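Local coordinates for CBS domain protein (Streptococcus pneumoniae serotype 4, PDB 7LZG) that is of unknown function but carries paired CBS domains, modules that in many relatives bind adenine nucleotides and regulate attached or partner proteins, at residues Q16-F20 with S135-A139; L112-L118 with I130-I136; L21-L27 with F127-I131. One frame throughout, in Å; residues are numbered along the deposited sequence.

Contact 1: residues Q16-F20 with S135-A139; sequences QEETF and SILKA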
ATOM      1  N   GLN B  16       4.541  17.035  11.675  1.00 35.93           N
ATOM      2  CA  GLN B  16       3.639  16.549  10.637  1.00 38.32           C
ATOM      3  C   GLN B  16       2.578  15.607  11.197  1.00 45.84           C
ATOM      4  O   GLN B  16       2.011  14.807  10.447  1.00 43.90           O
ATOM      5  CB  GLN B  16       4.428  15.852   9.528  1.00 34.89           C
ATOM      6  CG  GLN B  16       5.421  16.751   8.811  1.00 36.51           C
ATOM      7  CD  GLN B  16       4.746  17.772   7.918  1.00 38.01           C
ATOM      8  OE1 GLN B  16       3.918  17.425   7.074  1.00 41.41           O
ATOM      9  NE2 GLN B  16       5.095  19.040   8.098  1.00 34.50           N
ATOM     10  N   GLU B  17       2.299  15.692  12.501  1.00 48.76           N
ATOM     11  CA  GLU B  17       1.361  14.767  13.133  1.00 42.43           C
ATOM     12  C   GLU B  17      -0.004  14.803  12.459  1.00 48.05           C
ATOM     13  O   GLU B  17      -0.653  13.763  12.298  1.00 49.39           O
ATOM     14  CB  GLU B  17       1.232  15.092  14.621  1.00 55.80           C
ATOM     15  CG  GLU B  17       2.454  14.730  15.451  1.00 61.45           C
ATOM     16  CD  GLU B  17       2.338  13.359  16.088  1.00 61.42           C
ATOM     17  OE1 GLU B  17       1.255  12.746  15.986  1.00 54.46           O
ATOM     18  OE2 GLU B  17       3.327  12.897  16.696  1.00 60.92           O
ATOM     19  N   GLU B  18      -0.453  15.985  12.048  1.00 55.62           N
ATOM     20  CA  GLU B  18      -1.757  16.142  11.417  1.00 57.88           C
ATOM     21  C   GLU B  18      -1.775  15.688   9.962  1.00 50.82           C
ATOM     22  O   GLU B  18      -2.753  15.957   9.256  1.00 56.74           O
ATOM     23  CB  GLU B  18      -2.209  17.602  11.515  1.00 73.75           C
ATOM     24  CG  GLU B  18      -2.424  18.078  12.943  1.00 86.06           C
ATOM     25  CD  GLU B  18      -2.571  19.583  13.041  1.00109.59           C
ATOM     26  OE1 GLU B  18      -2.053  20.291  12.152  1.00112.85           O
ATOM     27  OE2 GLU B  18      -3.204  20.058  14.006  1.00118.37           O
ATOM     28  N   THR B  19      -0.726  15.010   9.500  1.00 48.46           N
ATOM     29  CA  THR B  19      -0.663  14.483   8.142  1.00 44.94           C
ATOM     30  C   THR B  19      -0.606  12.964   8.111  1.00 48.33           C
ATOM     31  O   THR B  19      -1.444  12.331   7.457  1.00 41.11           O
ATOM     32  CB  THR B  19       0.551  15.066   7.401  1.00 39.73           C
ATOM     33  OG1 THR B  19       0.389  16.482   7.250  1.00 48.10           O
ATOM     34  CG2 THR B  19       0.698  14.426   6.027  1.00 33.34           C
ATOM     35  N   PHE B  20       0.360  12.357   8.805  1.00 43.09           N
ATOM     36  CA  PHE B  20       0.466  10.903   8.796  1.00 33.57           C
ATOM     37  C   PHE B  20      -0.505  10.235   9.758  1.00 33.15           C
ATOM     38  O   PHE B  20      -0.806   9.048   9.585  1.00 34.81           O
ATOM     39  CB  PHE B  20       1.903  10.465   9.108  1.00 32.05           C
ATOM     40  CG  PHE B  20       2.453  11.004  10.405  1.00 32.00           C
ATOM     41  CD1 PHE B  20       2.108  10.429  11.619  1.00 31.10           C
ATOM     42  CD2 PHE B  20       3.351  12.057  10.404  1.00 32.07           C
ATOM     43  CE1 PHE B  20       2.623  10.914  12.806  1.00 30.07           C
ATOM     44  CE2 PHE B  20       3.872  12.545  11.590  1.00 34.30           C
ATOM     45  CZ  PHE B  20       3.507  11.972  12.791  1.00 32.89           C
ATOM     46  N   SER B 135       0.727   7.823   4.143  1.00 20.50           N
ATOM     47  CA  SER B 135       0.544   9.053   4.904  1.00 24.78           C
ATOM     48  C   SER B 135       1.880   9.642   5.342  1.00 25.16           C
ATOM     49  O   SER B 135       2.035  10.868   5.403  1.00 26.62           O
ATOM     50  CB  SER B 135      -0.354   8.788   6.110  1.00 28.54           C
ATOM     51  OG  SER B 135       0.179   7.768   6.934  1.00 25.81           O
ATOM     52  N   ILE B 136       2.855   8.788   5.652  1.00 24.62           N
ATOM     53  CA  ILE B 136       4.174   9.283   6.031  1.00 22.77           C
ATOM     54  C   ILE B 136       4.891   9.868   4.822  1.00 23.58           C
ATOM     55  O   ILE B 136       5.578  10.893   4.927  1.00 25.27           O
ATOM     56  CB  ILE B 136       4.992   8.164   6.704  1.00 22.94           C
ATOM     57  CG1 ILE B 136       4.674   8.114   8.198  1.00 21.61           C
ATOM     58  CG2 ILE B 136       6.486   8.353   6.470  1.00 22.88           C
ATOM     59  CD1 ILE B 136       5.645   7.297   9.010  1.00 28.59           C
ATOM     60  N   LEU B 137       4.736   9.239   3.656  1.00 23.91           N
ATOM     61  CA  LEU B 137       5.313   9.806   2.442  1.00 24.30           C
ATOM     62  C   LEU B 137       4.732  11.178   2.140  1.00 27.14           C
ATOM     63  O   LEU B 137       5.434  12.042   1.603  1.00 29.59           O
ATOM     64  CB  LEU B 137       5.099   8.865   1.260  1.00 23.76           C
ATOM     65  CG  LEU B 137       6.239   7.872   1.035  1.00 21.57           C
ATOM     66  CD1 LEU B 137       6.092   7.214  -0.311  1.00 30.52           C
ATOM     67  CD2 LEU B 137       7.577   8.576   1.132  1.00 30.60           C
ATOM     68  N   LYS B 138       3.460  11.402   2.478  1.00 27.50           N
ATOM     69  CA  LYS B 138       2.897  12.741   2.351  1.00 28.23           C
ATOM     70  C   LYS B 138       3.608  13.719   3.275  1.00 27.68           C
ATOM     71  O   LYS B 138       3.793  14.891   2.929  1.00 31.67           O
ATOM     72  CB  LYS B 138       1.397  12.721   2.644  1.00 30.66           C
ATOM     73  CG  LYS B 138       0.533  12.258   1.484  1.00 42.23           C
ATOM     74  CD  LYS B 138      -0.933  12.585   1.728  1.00 55.89           C
ATOM     75  CE  LYS B 138      -1.789  12.231   0.522  1.00 76.89           C
ATOM     76  NZ  LYS B 138      -3.211  12.627   0.716  1.00 81.93           N
ATOM     77  N   ALA B 139       4.023  13.250   4.455  1.00 27.55           N
ATOM     78  CA  ALA B 139       4.700  14.124   5.405  1.00 27.93           C
ATOM     79  C   ALA B 139       6.069  14.541   4.885  1.00 26.04           C
ATOM     80  O   ALA B 139       6.419  15.726   4.917  1.00 26.72           O
ATOM     81  CB  ALA B 139       4.824  13.432   6.762  1.00 26.56           C
TER
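Ala139 sits against the start of the short helix 17-20, its CB 3.7 Å from CB of Gln16, the residue at that helix's N-cap. Beyond CB the Gln16 chain bends at chi2 (-71°), which carries its amide alongside the end of 135-139 and leaves OE1 3.8 Å from CA of Ala139. The same methyl of Ala139 meets the ring of Phe20 at its edge, near the ring plane, with CD2 at 4.2 Å. Phe20 also offers its CB, packed 3.7 Å from CG1 of Ile136. Alongside, CG2 of Thr19 lies 3.9 Å from CB of Lys138, the two side chains meeting at a slant while the lysine chain runs extended away from the contact.

At the other end, OG of Ser135 comes within 3.1 Å of the carbonyl O of Phe20, but its stronger partner is the O of Thr132, which accepts a hydrogen bond from it. Ile131 and Phe103 also touch Phe20, and helix 105-111 touches Ile136. The chemistry is thus mostly apolar: carbon packing seats helix 17-20, near the N terminus, on helix 133-140 of the CBS range 85-142, and the Lys138 amine leads away from it.

Contact 2: residues L112-L118 with I130-I136; sequences LVDESFL and IITRKSI. With PO4 (phosphate ion), chain D; PO4 (phosphate ion), chain C.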
ATOM      1  N   LEU B 112       6.286   0.473  10.614  1.00 39.17           N
ATOM      2  CA  LEU B 112       5.880   0.634   9.225  1.00 36.25           C
ATOM      3  C   LEU B 112       6.890   0.065   8.240  1.00 37.54           C
ATOM      4  O   LEU B 112       6.757   0.294   7.033  1.00 38.58           O
ATOM      5  CB  LEU B 112       5.622   2.110   8.917  1.00 28.20           C
ATOM      6  CG  LEU B 112       4.251   2.594   9.381  1.00 24.76           C
ATOM      7  CD1 LEU B 112       4.102   4.081   9.151  1.00 23.98           C
ATOM      8  CD2 LEU B 112       3.160   1.827   8.656  1.00 30.81           C
ATOM      9  N   VAL B 113       7.893  -0.667   8.718  1.00 37.21           N
ATOM     10  CA  VAL B 113       8.762  -1.416   7.821  1.00 41.58           C
ATOM     11  C   VAL B 113       8.334  -2.878   7.719  1.00 48.25           C
ATOM     12  O   VAL B 113       8.616  -3.523   6.698  1.00 52.24           O
ATOM     13  CB  VAL B 113      10.240  -1.301   8.253  1.00 36.06           C
ATOM     14  CG1 VAL B 113      10.509  -2.116   9.504  1.00 47.27           C
ATOM     15  CG2 VAL B 113      11.158  -1.725   7.126  1.00 34.42           C
ATOM     16  N   ASP B 114       7.637  -3.407   8.726  1.00 51.18           N
ATOM     17  CA  ASP B 114       7.085  -4.755   8.658  1.00 48.14           C
ATOM     18  C   ASP B 114       5.695  -4.783   8.042  1.00 54.04           C
ATOM     19  O   ASP B 114       5.294  -5.811   7.483  1.00 51.31           O
ATOM     20  CB  ASP B 114       7.034  -5.377  10.056  1.00 62.08           C
ATOM     21  CG  ASP B 114       8.392  -5.416  10.728  1.00 75.38           C
ATOM     22  OD1 ASP B 114       9.410  -5.463  10.006  1.00 74.78           O
ATOM     23  OD2 ASP B 114       8.440  -5.403  11.977  1.00 77.63           O
ATOM     24  N   GLU B 115       4.954  -3.680   8.133  1.00 50.68           N
ATOM     25  CA  GLU B 115       3.624  -3.568   7.556  1.00 44.70           C
ATOM     26  C   GLU B 115       3.448  -2.161   7.006  1.00 49.55           C
ATOM     27  O   GLU B 115       4.277  -1.275   7.229  1.00 47.22           O
ATOM     28  CB  GLU B 115       2.536  -3.891   8.588  1.00 41.59           C
ATOM     29  CG  GLU B 115       2.652  -3.086   9.866  1.00 48.68           C
ATOM     30  CD  GLU B 115       1.676  -3.541  10.930  1.00 63.34           C
ATOM     31  OE1 GLU B 115       0.684  -4.213  10.582  1.00 67.88           O
ATOM     32  OE2 GLU B 115       1.903  -3.230  12.117  1.00 64.54           O
ATOM     33  N   SER B 116       2.357  -1.960   6.270  1.00 43.41           N
ATOM     34  CA  SER B 116       2.037  -0.666   5.687  1.00 37.72           C
ATOM     35  C   SER B 116       0.839  -0.002   6.349  1.00 37.03           C
ATOM     36  O   SER B 116       0.416   1.069   5.901  1.00 36.91           O
ATOM     37  CB  SER B 116       1.773  -0.810   4.185  1.00 41.87           C
ATOM     38  OG  SER B 116       0.605  -1.576   3.947  1.00 51.44           O
ATOM     39  N   PHE B 117       0.287  -0.604   7.398  1.00 54.57           N
ATOM     40  CA  PHE B 117      -0.928  -0.114   8.036  1.00 52.63           C
ATOM     41  C   PHE B 117      -0.741  -0.204   9.540  1.00 50.59           C
ATOM     42  O   PHE B 117      -0.594  -1.304  10.083  1.00 51.91           O
ATOM     43  CB  PHE B 117      -2.143  -0.931   7.586  1.00 54.56           C
ATOM     44  CG  PHE B 117      -3.447  -0.198   7.692  1.00 59.48           C
ATOM     45  CD1 PHE B 117      -3.862   0.655   6.683  1.00 54.08           C
ATOM     46  CD2 PHE B 117      -4.266  -0.375   8.794  1.00 59.23           C
ATOM     47  CE1 PHE B 117      -5.067   1.328   6.775  1.00 57.29           C
ATOM     48  CE2 PHE B 117      -5.472   0.290   8.892  1.00 54.63           C
ATOM     49  CZ  PHE B 117      -5.873   1.145   7.883  1.00 62.30           C
ATOM     50  N   LEU B 118      -0.738   0.944  10.213  1.00 37.94           N
ATOM     51  CA  LEU B 118      -0.450   1.009  11.645  1.00 34.91           C
ATOM     52  C   LEU B 118      -1.602   1.671  12.385  1.00 32.90           C
ATOM     53  O   LEU B 118      -1.718   2.910  12.383  1.00 27.54           O
ATOM     54  CB  LEU B 118       0.854   1.765  11.894  1.00 28.57           C
ATOM     55  CG  LEU B 118       1.376   1.750  13.329  1.00 28.95           C
ATOM     56  CD1 LEU B 118       1.619   0.323  13.783  1.00 32.97           C
ATOM     57  CD2 LEU B 118       2.647   2.573  13.434  1.00 29.05           C
ATOM     58  N   ILE B 130      -5.128   5.707  12.347  1.00 36.73           N
ATOM     59  CA  ILE B 130      -4.162   4.879  11.634  1.00 35.53           C
ATOM     60  C   ILE B 130      -3.033   5.746  11.094  1.00 31.61           C
ATOM     61  O   ILE B 130      -3.195   6.949  10.868  1.00 27.17           O
ATOM     62  CB  ILE B 130      -4.816   4.081  10.482  1.00 32.90           C
ATOM     63  CG1 ILE B 130      -5.609   5.004   9.553  1.00 31.30           C
ATOM     64  CG2 ILE B 130      -5.704   2.979  11.030  1.00 41.24           C
ATOM     65  CD1 ILE B 130      -4.865   5.436   8.304  1.00 40.93           C
ATOM     66  N   ILE B 131      -1.880   5.114  10.883  1.00 31.83           N
ATOM     67  CA  ILE B 131      -0.736   5.720  10.213  1.00 27.08           C
ATOM     68  C   ILE B 131      -0.273   4.758   9.129  1.00 27.54           C
ATOM     69  O   ILE B 131      -0.002   3.586   9.412  1.00 28.61           O
ATOM     70  CB  ILE B 131       0.415   6.022  11.191  1.00 24.91           C
ATOM     71  CG1 ILE B 131      -0.072   6.911  12.335  1.00 24.97           C
ATOM     72  CG2 ILE B 131       1.573   6.679  10.459  1.00 26.67           C
ATOM     73  CD1 ILE B 131       0.968   7.146  13.407  1.00 24.01           C
ATOM     74  N   THR B 132      -0.192   5.244   7.895  1.00 29.39           N
ATOM     75  CA  THR B 132       0.167   4.413   6.758  1.00 31.94           C
ATOM     76  C   THR B 132       1.476   4.892   6.144  1.00 27.71           C
ATOM     77  O   THR B 132       1.916   6.022   6.370  1.00 32.53           O
ATOM     78  CB  THR B 132      -0.938   4.420   5.692  1.00 27.62           C
ATOM     79  OG1 THR B 132      -1.145   5.757   5.221  1.00 31.68           O
ATOM     80  CG2 THR B 132      -2.236   3.890   6.274  1.00 30.65           C
ATOM     81  N   ARG B 133       2.102   4.007   5.363  1.00 23.53           N
ATOM     82  CA  ARG B 133       3.279   4.410   4.600  1.00 24.29           C
ATOM     83  C   ARG B 133       2.938   5.539   3.637  1.00 27.20           C
ATOM     84  O   ARG B 133       3.734   6.466   3.444  1.00 28.51           O
ATOM     85  CB  ARG B 133       3.850   3.220   3.829  1.00 27.25           C
ATOM     86  CG  ARG B 133       4.258   2.030   4.674  1.00 26.53           C
ATOM     87  CD  ARG B 133       5.232   1.159   3.895  1.00 29.98           C
ATOM     88  NE  ARG B 133       5.495  -0.124   4.535  1.00 33.85           N
ATOM     89  CZ  ARG B 133       5.240  -1.302   3.983  1.00 38.56           C
ATOM     90  NH1 ARG B 133       4.708  -1.399   2.776  1.00 41.49           N
ATOM     91  NH2 ARG B 133       5.535  -2.411   4.655  1.00 41.84           N
ATOM     92  N   LYS B 134       1.758   5.467   3.019  1.00 24.97           N
ATOM     93  CA  LYS B 134       1.300   6.543   2.147  1.00 22.65           C
ATOM     94  C   LYS B 134       1.215   7.862   2.902  1.00 22.95           C
ATOM     95  O   LYS B 134       1.596   8.914   2.377  1.00 24.33           O
ATOM     96  CB  LYS B 134      -0.058   6.175   1.549  1.00 31.97           C
ATOM     97  CG  LYS B 134      -0.732   7.281   0.757  1.00 39.37           C
ATOM     98  CD  LYS B 134      -2.200   6.954   0.526  1.00 43.86           C
ATOM     99  CE  LYS B 134      -2.894   8.036  -0.286  1.00 61.05           C
ATOM    100  NZ  LYS B 134      -2.384   8.098  -1.683  1.00 72.17           N
ATOM    101  N   SER B 135       0.727   7.823   4.143  1.00 20.50           N
ATOM    102  CA  SER B 135       0.544   9.053   4.904  1.00 24.78           C
ATOM    103  C   SER B 135       1.880   9.642   5.342  1.00 25.16           C
ATOM    104  O   SER B 135       2.035  10.868   5.403  1.00 26.62           O
ATOM    105  CB  SER B 135      -0.354   8.788   6.110  1.00 28.54           C
ATOM    106  OG  SER B 135       0.179   7.768   6.934  1.00 25.81           O
ATOM    107  N   ILE B 136       2.855   8.788   5.652  1.00 24.62           N
ATOM    108  CA  ILE B 136       4.174   9.283   6.031  1.00 22.77           C
ATOM    109  C   ILE B 136       4.891   9.868   4.822  1.00 23.58           C
ATOM    110  O   ILE B 136       5.578  10.893   4.927  1.00 25.27           O
ATOM    111  CB  ILE B 136       4.992   8.164   6.704  1.00 22.94           C
ATOM    112  CG1 ILE B 136       4.674   8.114   8.198  1.00 21.61           C
ATOM    113  CG2 ILE B 136       6.486   8.353   6.470  1.00 22.88           C
ATOM    114  CD1 ILE B 136       5.645   7.297   9.010  1.00 28.59           C
TER
HETATM  115  P   PO4 D 202       4.704  -5.675   2.779  1.00 80.26           P
HETATM  116  O1  PO4 D 202       3.516  -4.789   3.067  1.00 63.72           O
HETATM  117  O2  PO4 D 202       4.244  -7.108   2.659  1.00 90.01           O
HETATM  118  O3  PO4 D 202       5.707  -5.562   3.904  1.00 56.19           O
HETATM  119  O4  PO4 D 202       5.351  -5.242   1.484  1.00 75.25           O
HETATM  120  P   PO4 C 201      -2.455   4.048  -2.473  1.00119.06           P
HETATM  121  O1  PO4 C 201      -2.887   3.251  -1.264  1.00 99.81           O
HETATM  122  O2  PO4 C 201      -3.345   5.257  -2.629  1.00112.79           O
HETATM  123  O3  PO4 C 201      -1.027   4.502  -2.294  1.00 88.27           O
HETATM  124  O4  PO4 C 201      -2.552   3.186  -3.711  1.00 87.84           O
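Arg133 reaches back from the first turn of helix 133-140 to the loop 112-116, and NE gives a nearly straight hydrogen bond to O of Leu112, 2.8 Å long with 167° at the hydrogen. That acceptor lies in the guanidinium plane, whereas CB of Ser116 covers one face of the group, 3.3 Å from Arg133 NH1. The chain is extended from CG to NE, which carries the guanidinium out to the carbonyl of Leu112, and Arg133 NH2 goes on to bond O3 of the phosphate of chain D at 3.2 Å. Lys134 NZ bonds O2 of the phosphate of chain C and also Val113 O of the second subunit. Between them the two phosphates also accept from Arg133 NH1 and Lys134 NZ of that subunit.

Backbone bonds make the antiparallel ladder. Leu118 and Ile131 form its hydrogen-bonded pair through Leu118 N to Ile131 O (2.9 Å) and Ile131 N to Leu118 O (2.7 Å), and Phe117 with Thr132 is the next, non-hydrogen-bonded pair. At the N-cap, Ile136 N joins Ser135 OG on the same face of Thr132 O.

Among the apolar contacts, Phe117 runs beside Thr132, CD1 to CG2 3.6 Å, and crosses Ile130 at a slant, Phe117 CE2 to Ile130 CG2 3.4 Å. Separately, at the start of the helix, Leu112 and Ile136 meet tip to tip through their CD1 atoms, also at 3.6 Å.

The hairpin's exit into its helix thus places two basic anion-binding positions at the subunit interface; the phosphates probably come from the crystallisation liquor, so their presence is consistent with an affinity for anions, and no natural ligand is implied.

Contact 3: residues L21-L27 with F127-I131; sequences LTPAKNL and FQGII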
ATOM      1  N   LEU B  21      -1.002  10.959  10.757  1.00 33.43           N
ATOM      2  CA  LEU B  21      -1.954  10.420  11.722  1.00 34.76           C
ATOM      3  C   LEU B  21      -3.352  10.881  11.331  1.00 36.34           C
ATOM      4  O   LEU B  21      -3.687  12.061  11.473  1.00 37.54           O
ATOM      5  CB  LEU B  21      -1.609  10.864  13.141  1.00 36.05           C
ATOM      6  CG  LEU B  21      -2.550  10.368  14.239  1.00 31.91           C
ATOM      7  CD1 LEU B  21      -2.564   8.850  14.280  1.00 26.74           C
ATOM      8  CD2 LEU B  21      -2.147  10.939  15.588  1.00 32.87           C
ATOM      9  N   THR B  22      -4.165   9.948  10.838  1.00 39.24           N
ATOM     10  CA  THR B  22      -5.543  10.241  10.481  1.00 41.60           C
ATOM     11  C   THR B  22      -6.458   9.731  11.580  1.00 48.88           C
ATOM     12  O   THR B  22      -6.379   8.543  11.927  1.00 44.44           O
ATOM     13  CB  THR B  22      -5.902   9.594   9.150  1.00 37.26           C
ATOM     14  OG1 THR B  22      -4.955   9.998   8.152  1.00 44.03           O
ATOM     15  CG2 THR B  22      -7.293  10.016   8.710  1.00 39.19           C
ATOM     16  N   PRO B  23      -7.314  10.566  12.164  1.00 58.32           N
ATOM     17  CA  PRO B  23      -8.167  10.095  13.260  1.00 59.17           C
ATOM     18  C   PRO B  23      -9.273   9.184  12.753  1.00 59.08           C
ATOM     19  O   PRO B  23      -9.647   9.203  11.578  1.00 57.07           O
ATOM     20  CB  PRO B  23      -8.736  11.389  13.847  1.00 63.92           C
ATOM     21  CG  PRO B  23      -8.756  12.329  12.691  1.00 59.68           C
ATOM     22  CD  PRO B  23      -7.537  11.992  11.868  1.00 57.81           C
ATOM     23  N   ALA B  24      -9.799   8.370  13.674  1.00 55.48           N
ATOM     24  CA  ALA B  24     -10.876   7.449  13.321  1.00 51.40           C
ATOM     25  C   ALA B  24     -12.113   8.190  12.836  1.00 50.44           C
ATOM     26  O   ALA B  24     -12.922   7.625  12.091  1.00 48.52           O
ATOM     27  CB  ALA B  24     -11.228   6.565  14.516  1.00 51.35           C
ATOM     28  N   LYS B  25     -12.276   9.449  13.248  1.00 55.64           N
ATOM     29  CA  LYS B  25     -13.418  10.246  12.818  1.00 51.96           C
ATOM     30  C   LYS B  25     -13.428  10.478  11.312  1.00 50.19           C
ATOM     31  O   LYS B  25     -14.499  10.709  10.740  1.00 43.98           O
ATOM     32  CB  LYS B  25     -13.411  11.587  13.555  1.00 57.16           C
ATOM     33  CG  LYS B  25     -12.756  11.530  14.930  1.00 56.99           C
ATOM     34  CD  LYS B  25     -12.613  12.919  15.536  1.00 76.83           C
ATOM     35  CE  LYS B  25     -11.797  12.889  16.821  1.00 72.47           C
ATOM     36  NZ  LYS B  25     -11.653  14.246  17.421  1.00 48.65           N
ATOM     37  N   ASN B  26     -12.265  10.420  10.658  1.00 56.87           N
ATOM     38  CA  ASN B  26     -12.145  10.641   9.222  1.00 58.80           C
ATOM     39  C   ASN B  26     -11.844   9.350   8.465  1.00 57.00           C
ATOM     40  O   ASN B  26     -11.231   9.381   7.396  1.00 53.70           O
ATOM     41  CB  ASN B  26     -11.068  11.685   8.929  1.00 61.35           C
ATOM     42  CG  ASN B  26     -11.408  13.049   9.492  1.00 64.69           C
ATOM     43  OD1 ASN B  26     -10.659  13.607  10.293  1.00 59.93           O
ATOM     44  ND2 ASN B  26     -12.543  13.596   9.071  1.00 64.91           N
ATOM     45  N   LEU B  27     -12.268   8.211   9.007  1.00 55.91           N
ATOM     46  CA  LEU B  27     -12.005   6.913   8.408  1.00 50.08           C
ATOM     47  C   LEU B  27     -13.303   6.137   8.243  1.00 49.23           C
ATOM     48  O   LEU B  27     -14.263   6.332   8.994  1.00 50.74           O
ATOM     49  CB  LEU B  27     -11.036   6.084   9.257  1.00 44.63           C
ATOM     50  CG  LEU B  27      -9.571   6.505   9.294  1.00 41.72           C
ATOM     51  CD1 LEU B  27      -8.890   5.845  10.475  1.00 36.44           C
ATOM     52  CD2 LEU B  27      -8.883   6.129   7.994  1.00 42.98           C
ATOM     53  N   PHE B 127     -10.408   2.065  19.065  1.00 58.50           N
ATOM     54  CA  PHE B 127      -9.680   2.463  17.869  1.00 51.01           C
ATOM     55  C   PHE B 127      -9.772   3.974  17.676  1.00 50.26           C
ATOM     56  O   PHE B 127     -10.867   4.544  17.682  1.00 47.70           O
ATOM     57  CB  PHE B 127     -10.234   1.729  16.649  1.00 41.96           C
ATOM     58  CG  PHE B 127      -9.702   2.234  15.345  1.00 33.19           C
ATOM     59  CD1 PHE B 127      -8.416   1.925  14.943  1.00 33.33           C
ATOM     60  CD2 PHE B 127     -10.491   3.015  14.518  1.00 30.69           C
ATOM     61  CE1 PHE B 127      -7.924   2.388  13.741  1.00 35.90           C
ATOM     62  CE2 PHE B 127     -10.005   3.481  13.315  1.00 30.47           C
ATOM     63  CZ  PHE B 127      -8.719   3.169  12.928  1.00 35.23           C
ATOM     64  N   GLN B 128      -8.617   4.618  17.496  1.00 60.27           N
ATOM     65  CA  GLN B 128      -8.539   6.070  17.400  1.00 61.43           C
ATOM     66  C   GLN B 128      -8.036   6.584  16.059  1.00 59.10           C
ATOM     67  O   GLN B 128      -8.437   7.677  15.651  1.00 59.84           O
ATOM     68  CB  GLN B 128      -7.637   6.632  18.512  1.00 63.34           C
ATOM     69  CG  GLN B 128      -8.201   6.475  19.920  1.00 69.37           C
ATOM     70  CD  GLN B 128      -9.391   7.383  20.181  1.00 84.18           C
ATOM     71  OE1 GLN B 128     -10.514   7.093  19.767  1.00 86.72           O
ATOM     72  NE2 GLN B 128      -9.148   8.490  20.873  1.00 94.20           N
ATOM     73  N   GLY B 129      -7.172   5.847  15.370  1.00 56.00           N
ATOM     74  CA  GLY B 129      -6.666   6.313  14.091  1.00 50.17           C
ATOM     75  C   GLY B 129      -5.640   5.354  13.529  1.00 43.44           C
ATOM     76  O   GLY B 129      -5.312   4.328  14.136  1.00 43.43           O
ATOM     77  N   ILE B 130      -5.128   5.707  12.347  1.00 36.73           N
ATOM     78  CA  ILE B 130      -4.162   4.879  11.634  1.00 35.53           C
ATOM     79  C   ILE B 130      -3.033   5.746  11.094  1.00 31.61           C
ATOM     80  O   ILE B 130      -3.195   6.949  10.868  1.00 27.17           O
ATOM     81  CB  ILE B 130      -4.816   4.081  10.482  1.00 32.90           C
ATOM     82  CG1 ILE B 130      -5.609   5.004   9.553  1.00 31.30           C
ATOM     83  CG2 ILE B 130      -5.704   2.979  11.030  1.00 41.24           C
ATOM     84  CD1 ILE B 130      -4.865   5.436   8.304  1.00 40.93           C
ATOM     85  N   ILE B 131      -1.880   5.114  10.883  1.00 31.83           N
ATOM     86  CA  ILE B 131      -0.736   5.720  10.213  1.00 27.08           C
ATOM     87  C   ILE B 131      -0.273   4.758   9.129  1.00 27.54           C
ATOM     88  O   ILE B 131      -0.002   3.586   9.412  1.00 28.61           O
ATOM     89  CB  ILE B 131       0.415   6.022  11.191  1.00 24.91           C
ATOM     90  CG1 ILE B 131      -0.072   6.911  12.335  1.00 24.97           C
ATOM     91  CG2 ILE B 131       1.573   6.679  10.459  1.00 26.67           C
ATOM     92  CD1 ILE B 131       0.968   7.146  13.407  1.00 24.01           C
TER
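Leu27 meets Phe127 and Ile130 because chi1 of Leu27 (-72°) sets CG opposite its carbonyl carbon and turns its branched end toward both, CD1 touching each. Phe127 answers with CG opposite its backbone N (chi1 171°), which lays the ring along its own strand, one face over N of Gly129. Leu27 CD1 then arrives at the ring edge, 3.6 Å from CZ, the two side chains crossing at about a right angle. Leu27 CD1 also lies 3.5 Å from CG1 of Ile130. Ala24 adds its CB 3.5 Å from CE2 of Phe127, in an oblique approach. On the other face of the sheet, Leu21 packs its CD1 3.7 Å from CG1 of Ile131.

Between these two apolar patches runs a short antiparallel pairing. Thr22 and Ile130 are the hydrogen-bonded pair: Thr22 N to Ile130 O is 3.2 Å and nearly in line with the carbonyl, and Ile130 N to Thr22 O is 3.1 Å and lies in the carbonyl plane. Pro23 and Gly129 follow as a non-hydrogen-bonded pair, 4.2 Å between CA atoms, at a position where Gly129 has no side chain. Ala24 N continues toward O of Gln128, though that bond is modelled too short to be trusted in detail.

Strand 21-23 thereby becomes one outer strand of the sheet, beside 127-132, whose other neighbour is 117-121. There Gln128 and Gly129 both face Val120 in a classic beta bulge. Phe127 leans on Pro52 and Val54 of strand 50-54, so the ring joins this sheet to the one formed by 30-31, 50-54 and 60-65.

How the contacts relate
From the N terminus, the chain first enters contact 1 at helix 17-20 and then, without a break, contact 3 at strand 21-23. Both wait about a hundred residues or more for their partners: 127-131 closes the inner loop of contact 3, and 135-139 the slightly wider loop of contact 1 around it. Contact 2, local and within the span of contact 1, closes the hairpin of 117-121 and 127-132 and runs on into helix 133-140. It shares Ile130 and Ile131 with contact 3, and Ser135 and Ile136 with contact 1. Contacts 1 and 3 tie the N-terminal segment to the strand and helix of the second CBS repeat, while contacts 1 and 2 also touch the second subunit.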